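Nitrate transport protein (PDB 3HN0) probably serves as the substrate-binding component of an ABC transporter, perhaps for nitrate or a related small solute. Local coordinates at residues 216-221 against 232-237; 87-92 against 147-152. One frame throughout, in Å; residues are numbered along the deposited sequence. Where two conformers were deposited one is given.

Interaction 1 (216-221 against 232-237); sequences ETIHSL and LTPKSI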
ATOM      1  N   GLU A 216     -24.289   0.717 -10.379  1.00 14.81           N
ATOM      2  CA  GLU A 216     -25.417   0.055  -9.742  1.00 15.70           C
ATOM      3  C   GLU A 216     -25.398   0.284  -8.240  1.00 13.65           C
ATOM      4  O   GLU A 216     -26.426   0.433  -7.616  1.00 14.17           O
ATOM      5  CB  GLU A 216     -25.357  -1.454 -10.052  1.00 17.24           C
ATOM      6  CG  GLU A 216     -25.576  -1.760 -11.536  1.00 20.89           C
ATOM      7  CD  GLU A 216     -24.301  -1.761 -12.474  1.00 29.42           C
ATOM      8  OE1 GLU A 216     -23.194  -1.272 -12.130  1.00 24.58           O
ATOM      9  OE2 GLU A 216     -24.437  -2.257 -13.620  1.00 22.51           O
ATOM     10  N   THR A 217     -24.199   0.314  -7.683  1.00 12.93           N
ATOM     11  CA  THR A 217     -23.991   0.566  -6.242  1.00 12.11           C
ATOM     12  C   THR A 217     -24.479   1.980  -5.908  1.00 13.86           C
ATOM     13  O   THR A 217     -25.253   2.169  -4.982  1.00 11.69           O
ATOM     14  CB  THR A 217     -22.531   0.349  -5.873  1.00 12.00           C
ATOM     15  OG1 THR A 217     -22.163  -1.008  -6.164  1.00 10.85           O
ATOM     16  CG2 THR A 217     -22.241   0.675  -4.365  1.00 11.66           C
ATOM     17  N   ILE A 218     -24.041   2.962  -6.705  1.00 11.24           N
ATOM     18  CA  ILE A 218     -24.440   4.322  -6.510  1.00 11.13           C
ATOM     19  C   ILE A 218     -25.954   4.478  -6.618  1.00 12.15           C
ATOM     20  O   ILE A 218     -26.591   5.129  -5.791  1.00 12.35           O
ATOM     21  CB  ILE A 218     -23.714   5.263  -7.510  1.00 11.00           C
ATOM     22  CG1 ILE A 218     -22.206   5.320  -7.172  1.00 11.41           C
ATOM     23  CG2 ILE A 218     -24.341   6.680  -7.483  1.00 15.81           C
ATOM     24  CD1 ILE A 218     -21.300   5.868  -8.261  1.00 14.72           C
ATOM     25  N   HIS A 219     -26.520   3.877  -7.663  1.00 14.29           N
ATOM     26  CA  HIS A 219     -27.939   3.893  -7.902  1.00 13.97           C
ATOM     27  C   HIS A 219     -28.683   3.401  -6.675  1.00 14.00           C
ATOM     28  O   HIS A 219     -29.654   4.010  -6.248  1.00 13.57           O
ATOM     29  CB  HIS A 219     -28.262   3.007  -9.123  1.00 14.18           C
ATOM     30  CG  HIS A 219     -29.669   3.131  -9.602  1.00 21.77           C
ATOM     31  ND1 HIS A 219     -30.085   4.188 -10.382  1.00 31.71           N
ATOM     32  CD2 HIS A 219     -30.748   2.332  -9.437  1.00 24.79           C
ATOM     33  CE1 HIS A 219     -31.367   4.047 -10.656  1.00 32.48           C
ATOM     34  NE2 HIS A 219     -31.796   2.935 -10.091  1.00 26.32           N
ATOM     35  N   SER A 220     -28.235   2.282  -6.122  1.00 13.59           N
ATOM     36  CA  SER A 220     -28.903   1.728  -4.936  1.00 14.51           C
ATOM     37  C   SER A 220     -28.773   2.631  -3.718  1.00 15.33           C
ATOM     38  O   SER A 220     -29.728   2.835  -2.983  1.00 14.10           O
ATOM     39  CB  SER A 220     -28.407   0.317  -4.613  1.00 17.22           C
ATOM     40  OG  SER A 220     -29.155  -0.176  -3.538  1.00 22.77           O
ATOM     41  N   LEU A 221     -27.589   3.195  -3.489  1.00 13.54           N
ATOM     42  CA  LEU A 221     -27.421   4.120  -2.393  1.00 11.29           C
ATOM     43  C   LEU A 221     -28.331   5.341  -2.518  1.00 13.28           C
ATOM     44  O   LEU A 221     -28.877   5.810  -1.537  1.00 13.17           O
ATOM     45  CB  LEU A 221     -25.965   4.544  -2.263  1.00 11.93           C
ATOM     46  CG  LEU A 221     -25.015   3.429  -1.770  1.00 13.73           C
ATOM     47  CD1 LEU A 221     -23.636   3.821  -2.278  1.00 12.37           C
ATOM     48  CD2 LEU A 221     -25.039   3.232  -0.210  1.00 12.29           C
ATOM     49  N   LEU A 232     -22.015  10.893  -5.637  1.00 14.84           N
ATOM     50  CA  LEU A 232     -20.966   9.949  -5.964  1.00 14.59           C
ATOM     51  C   LEU A 232     -20.962   9.626  -7.458  1.00 13.33           C
ATOM     52  O   LEU A 232     -22.033   9.574  -8.114  1.00 13.12           O
ATOM     53  CB  LEU A 232     -21.164   8.651  -5.217  1.00 12.84           C
ATOM     54  CG  LEU A 232     -21.092   8.601  -3.685  1.00 17.39           C
ATOM     55  CD1 LEU A 232     -21.445   7.197  -3.255  1.00 18.73           C
ATOM     56  CD2 LEU A 232     -19.700   8.951  -3.208  1.00 15.97           C
ATOM     57  N   THR A 233     -19.753   9.367  -7.974  1.00 14.68           N
ATOM     58  CA  THR A 233     -19.547   8.840  -9.303  1.00 15.51           C
ATOM     59  C   THR A 233     -18.629   7.590  -9.184  1.00 14.81           C
ATOM     60  O   THR A 233     -18.088   7.319  -8.103  1.00 12.98           O
ATOM     61  CB  THR A 233     -18.856   9.876 -10.226  1.00 15.52           C
ATOM     62  OG1 THR A 233     -17.492  10.024  -9.823  1.00 19.97           O
ATOM     63  CG2 THR A 233     -19.600  11.206 -10.220  1.00 20.08           C
ATOM     64  N   PRO A 234     -18.490   6.809 -10.259  1.00 15.14           N
ATOM     65  CA  PRO A 234     -17.558   5.687 -10.155  1.00 16.29           C
ATOM     66  C   PRO A 234     -16.157   6.093  -9.738  1.00 16.44           C
ATOM     67  O   PRO A 234     -15.522   5.343  -9.021  1.00 11.62           O
ATOM     68  CB  PRO A 234     -17.611   5.055 -11.554  1.00 16.43           C
ATOM     69  CG  PRO A 234     -19.011   5.334 -11.968  1.00 13.37           C
ATOM     70  CD  PRO A 234     -19.307   6.705 -11.479  1.00 16.98           C
ATOM     71  N   LYS A 235     -15.685   7.288 -10.110  1.00 13.80           N
ATOM     72  CA  LYS A 235     -14.371   7.740  -9.616  1.00 15.48           C
ATOM     73  C   LYS A 235     -14.331   7.927  -8.102  1.00 12.61           C
ATOM     74  O   LYS A 235     -13.341   7.631  -7.467  1.00 13.43           O
ATOM     75  CB  LYS A 235     -13.911   9.004 -10.323  1.00 18.16           C
ATOM     76  CG  LYS A 235     -13.356   8.723 -11.714  1.00 28.51           C
ATOM     77  CD  LYS A 235     -12.725   9.984 -12.297  1.00 37.83           C
ATOM     78  CE  LYS A 235     -12.706   9.988 -13.833  1.00 45.20           C
ATOM     79  NZ  LYS A 235     -12.051   8.776 -14.388  1.00 40.59           N
ATOM     80  N   SER A 236     -15.458   8.329  -7.512  1.00 14.23           N
ATOM     81  CA  SER A 236     -15.578   8.476  -6.068  1.00 12.85           C
ATOM     82  C   SER A 236     -15.365   7.106  -5.428  1.00 12.68           C
ATOM     83  O   SER A 236     -14.634   6.967  -4.469  1.00 12.66           O
ATOM     84  CB  SER A 236     -16.971   8.984  -5.666  1.00 15.40           C
ATOM     85  OG  SER A 236     -17.411  10.079  -6.479  1.00 13.46           O
ATOM     86  N   ILE A 237     -16.026   6.105  -5.974  1.00 11.12           N
ATOM     87  CA  ILE A 237     -15.863   4.737  -5.434  1.00  9.88           C
ATOM     88  C   ILE A 237     -14.426   4.262  -5.542  1.00 12.22           C
ATOM     89  O   ILE A 237     -13.865   3.755  -4.576  1.00 12.13           O
ATOM     90  CB  ILE A 237     -16.848   3.780  -6.083  1.00 12.90           C
ATOM     91  CG1 ILE A 237     -18.249   4.137  -5.576  1.00 17.00           C
ATOM     92  CG2 ILE A 237     -16.495   2.327  -5.725  1.00 16.08           C
ATOM     93  CD1 ILE A 237     -19.331   3.164  -6.011  1.00 16.58           C
TER
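Ile218 reaches from the helix into the start of segment 232-237 and meets it with both of its branches. Its CD1 comes down on the backbone joining Thr233 to Pro234, 3.3 Å from Thr233 C, and also touches the ring carbon Pro234 CD. The shorter branch lies beside the preceding peptide, with Ile218 CG2 3.8 Å from Leu232 O. With CG1 anti to the carbonyl carbon (chi1 -68°), that atom is turned toward segment 232-237 and touches two partners, Leu232 CB at 4.0 Å and Ile237 CD1 at 3.8 Å. The side chains of Ile218 and Ile237 lie alongside each other and run opposite ways, whereas those of Leu221 and Leu232 cross at a slant, CD1 to CD1. The contact is thus apolar packing of helix 214-223 against the residues leading into helix 234-240 and its first turn, and that helix starts with a capping box: Thr233 N donates to Ser236 OG at 2.9 Å and nearly straight (173°), while Lys235 N gives a weak bond to Thr233 OG1. An alanine in place of Ile218 would probably open a gap beside the Thr233-Pro234 peptide and leave Ile237 CD1 without its nearest neighbour on the helix. Thr217 CG2 adds a looser touch, 4.2 Å from Ile237 CD1. Ile18 of helix 16-19 packs against Thr217, Leu221, Leu232 and Ile237, and Ser155 OG hydrogen-bonds to Ser236 OG.

Interaction 2 (87-92 against 147-152); sequences YLVEKT and AVLGEP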
ATOM      1  N   TYR A  87      -7.774  12.793   1.169  1.00 12.78           N
ATOM      2  CA  TYR A  87      -7.070  13.369   0.063  1.00 10.13           C
ATOM      3  C   TYR A  87      -6.836  14.853   0.227  1.00 11.44           C
ATOM      4  O   TYR A  87      -7.623  15.542   0.848  1.00 11.87           O
ATOM      5  CB  TYR A  87      -7.851  13.103  -1.226  1.00 10.40           C
ATOM      6  CG  TYR A  87      -7.897  11.674  -1.624  1.00  9.89           C
ATOM      7  CD1 TYR A  87      -8.862  10.809  -1.075  1.00 10.81           C
ATOM      8  CD2 TYR A  87      -6.981  11.140  -2.549  1.00 12.61           C
ATOM      9  CE1 TYR A  87      -8.914   9.457  -1.425  1.00 13.09           C
ATOM     10  CE2 TYR A  87      -7.038   9.779  -2.879  1.00 11.15           C
ATOM     11  CZ  TYR A  87      -8.007   8.957  -2.328  1.00 10.89           C
ATOM     12  OH  TYR A  87      -8.067   7.620  -2.678  1.00 12.91           O
ATOM     13  N   LEU A  88      -5.716  15.358  -0.282  1.00 11.68           N
ATOM     14  CA  LEU A  88      -5.450  16.791  -0.249  1.00 12.38           C
ATOM     15  C   LEU A  88      -5.921  17.418  -1.543  1.00 11.98           C
ATOM     16  O   LEU A  88      -5.560  16.939  -2.626  1.00 13.30           O
ATOM     17  CB  LEU A  88      -3.947  17.016  -0.133  1.00 11.41           C
ATOM     18  CG  LEU A  88      -3.382  18.437  -0.108  1.00 21.17           C
ATOM     19  CD1 LEU A  88      -3.895  19.211   1.094  1.00 17.77           C
ATOM     20  CD2 LEU A  88      -1.851  18.301  -0.122  1.00 22.20           C
ATOM     21  N   VAL A  89      -6.661  18.518  -1.446  1.00 13.37           N
ATOM     22  CA  VAL A  89      -7.113  19.261  -2.610  1.00 10.25           C
ATOM     23  C   VAL A  89      -6.597  20.702  -2.532  1.00 13.77           C
ATOM     24  O   VAL A  89      -6.462  21.262  -1.451  1.00 13.10           O
ATOM     25  CB  VAL A  89      -8.655  19.253  -2.730  1.00 13.19           C
ATOM     26  CG1 VAL A  89      -9.159  17.833  -2.952  1.00 13.06           C
ATOM     27  CG2 VAL A  89      -9.358  19.873  -1.461  1.00 13.64           C
ATOM     28  N   GLU A  90      -6.302  21.267  -3.687  1.00 12.16           N
ATOM     29  CA  GLU A  90      -5.803  22.624  -3.765  0.60 13.73           C
ATOM     30  C   GLU A  90      -6.405  23.303  -4.982  1.00 13.85           C
ATOM     31  O   GLU A  90      -6.637  22.660  -6.019  1.00 15.30           O
ATOM     32  CB  GLU A  90      -4.256  22.650  -3.811  0.60 15.76           C
ATOM     33  CG  GLU A  90      -3.575  21.690  -2.830  0.60 18.48           C
ATOM     34  CD  GLU A  90      -2.066  21.885  -2.726  0.60 24.69           C
ATOM     35  OE1 GLU A  90      -1.632  23.022  -2.417  0.60 17.15           O
ATOM     36  OE2 GLU A  90      -1.315  20.893  -2.921  0.60 25.80           O
ATOM     37  N   LYS A  91      -6.649  24.600  -4.836  1.00 14.82           N
ATOM     38  CA  LYS A  91      -7.085  25.441  -5.936  1.00 21.77           C
ATOM     39  C   LYS A  91      -5.879  26.051  -6.607  1.00 27.67           C
ATOM     40  O   LYS A  91      -4.877  26.314  -5.951  1.00 27.30           O
ATOM     41  CB  LYS A  91      -7.973  26.566  -5.429  1.00 22.76           C
ATOM     42  CG  LYS A  91      -9.356  26.107  -5.138  1.00 23.83           C
ATOM     43  CD  LYS A  91     -10.286  27.214  -4.660  1.00 29.64           C
ATOM     44  CE  LYS A  91     -10.552  28.276  -5.732  1.00 37.57           C
ATOM     45  NZ  LYS A  91     -11.998  28.555  -5.932  1.00 34.95           N
ATOM     46  N   THR A  92      -6.006  26.254  -7.923  1.00 33.71           N
ATOM     47  CA  THR A  92      -5.060  27.033  -8.729  1.00 38.30           C
ATOM     48  C   THR A  92      -5.809  28.227  -9.330  1.00 38.56           C
ATOM     49  O   THR A  92      -6.819  28.032 -10.020  1.00 35.65           O
ATOM     50  CB  THR A  92      -4.484  26.201  -9.895  1.00 40.38           C
ATOM     51  OG1 THR A  92      -4.095  24.921  -9.395  1.00 40.66           O
ATOM     52  CG2 THR A  92      -3.271  26.904 -10.537  1.00 41.23           C
ATOM     53  N   ALA A 147      -7.262  22.036   1.363  1.00 13.76           N
ATOM     54  CA  ALA A 147      -7.974  21.282   2.355  1.00 11.61           C
ATOM     55  C   ALA A 147      -7.747  19.797   2.202  1.00 13.25           C
ATOM     56  O   ALA A 147      -7.215  19.332   1.201  1.00 14.56           O
ATOM     57  CB  ALA A 147      -9.495  21.603   2.262  1.00 10.43           C
ATOM     58  N   VAL A 148      -8.134  19.088   3.251  1.00 12.33           N
ATOM     59  CA  VAL A 148      -8.235  17.649   3.189  0.60 12.84           C
ATOM     60  C   VAL A 148      -9.696  17.240   3.247  1.00 15.82           C
ATOM     61  O   VAL A 148     -10.478  17.804   4.008  1.00 15.89           O
ATOM     62  CB  VAL A 148      -7.431  16.949   4.290  0.60 14.05           C
ATOM     63  CG1 VAL A 148      -5.925  17.064   4.009  0.60 11.77           C
ATOM     64  CG2 VAL A 148      -7.812  17.466   5.638  0.60 11.52           C
ATOM     65  N   LEU A 149     -10.047  16.252   2.417  1.00 13.97           N
ATOM     66  CA  LEU A 149     -11.426  15.734   2.308  1.00 12.73           C
ATOM     67  C   LEU A 149     -11.434  14.249   1.985  1.00 12.93           C
ATOM     68  O   LEU A 149     -10.549  13.747   1.337  1.00 14.07           O
ATOM     69  CB  LEU A 149     -12.214  16.467   1.199  1.00 12.74           C
ATOM     70  CG  LEU A 149     -12.613  17.911   1.450  1.00 14.47           C
ATOM     71  CD1 LEU A 149     -13.197  18.531   0.144  1.00 11.69           C
ATOM     72  CD2 LEU A 149     -13.575  18.110   2.586  1.00 14.70           C
ATOM     73  N   GLY A 150     -12.526  13.595   2.372  1.00 14.30           N
ATOM     74  CA  GLY A 150     -12.892  12.253   1.908  1.00 15.89           C
ATOM     75  C   GLY A 150     -14.265  12.310   1.244  1.00 14.47           C
ATOM     76  O   GLY A 150     -14.885  13.359   1.176  1.00 14.75           O
ATOM     77  N   GLU A 151     -14.728  11.172   0.749  1.00 13.59           N
ATOM     78  CA  GLU A 151     -15.949  11.102  -0.028  1.00 14.02           C
ATOM     79  C   GLU A 151     -17.164  11.110   0.865  1.00 15.38           C
ATOM     80  O   GLU A 151     -17.086  10.582   1.935  1.00 16.45           O
ATOM     81  CB  GLU A 151     -15.913   9.848  -0.860  1.00 14.20           C
ATOM     82  CG  GLU A 151     -14.777   9.870  -1.903  1.00 13.99           C
ATOM     83  CD  GLU A 151     -15.022  10.854  -3.013  1.00 17.49           C
ATOM     84  OE1 GLU A 151     -16.066  11.572  -3.038  1.00 17.90           O
ATOM     85  OE2 GLU A 151     -14.162  10.926  -3.880  1.00 14.27           O
ATOM     86  N   PRO A 152     -18.300  11.669   0.400  1.00 15.51           N
ATOM     87  CA  PRO A 152     -18.630  12.226  -0.907  1.00 15.73           C
ATOM     88  C   PRO A 152     -18.220  13.696  -1.059  1.00 13.84           C
ATOM     89  O   PRO A 152     -18.291  14.274  -2.178  1.00 13.17           O
ATOM     90  CB  PRO A 152     -20.157  12.109  -0.928  1.00 16.69           C
ATOM     91  CG  PRO A 152     -20.535  12.288   0.431  1.00 15.85           C
ATOM     92  CD  PRO A 152     -19.484  11.693   1.294  1.00 17.89           C
TER
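Tyr87 and Leu149 exchange two backbone hydrogen bonds, Tyr87 N to Leu149 O (2.9 Å) and Leu149 N to Tyr87 O (3.0 Å), and Val89 and Ala147 repeat the exchange two residues along. These are the hydrogen-bonded pairs of an antiparallel sheet in which strand 87-90 is the middle of three strands and 146-149 one of its outer ones. Val89 N to Ala147 O is the straighter and shorter of its pair, 2.8 Å at 173°. Between the two hydrogen-bonded pairs, Leu88 faces Val148 as a non-hydrogen-bonded pair, and there Val148 CA makes a CA-H...O contact with Tyr87 O. Both of these side chains point to the same face; Leu88 CG is anti to the backbone N (chi1 179°), and from it CD1 turns back over the partner strand, 3.3 Å from Ala147 O.

Tyr87, Val89, Ala147 and Leu149 share the other face. On it chi1 of -64° sets Val89 CG1 anti to the carbonyl carbon, leaving CG2 between the backbone N and that carbon, 4.1 Å from Ala147 CB and a little farther from Leu149 CD1. Helix 132-141 covers this face through Ile135, which touches Ala147 and Leu149, while Leu154 of helix 153-160 rests on Tyr87 and Val89. Glu151, just beyond the strand, forms a salt bridge with Arg239, and the Tyr87 hydroxyl OH is hydrogen-bonded to Arg239 O.

From the N terminus, strand 87-90 comes first, and the chain then runs through helices 107-119 and 132-141 before segment 147-152 returns to it, closing the long loop of interaction 2. Only afterwards does interaction 1 open, with ten residues between its two segments, 216-221 and 232-237. The two loops therefore follow in series, neither enclosing nor crossing the other. Interaction 2 pairs the middle strand of the small three-stranded sheet with one of its outer strands, and interaction 1 joins two helices beyond it. They meet directly where Glu151 OE2 lies 3.6 Å from Ser236 CA and Leu232 CD2 packs on Pro152 CB, so the segment leaving the sheet abuts the start of helix 234-240.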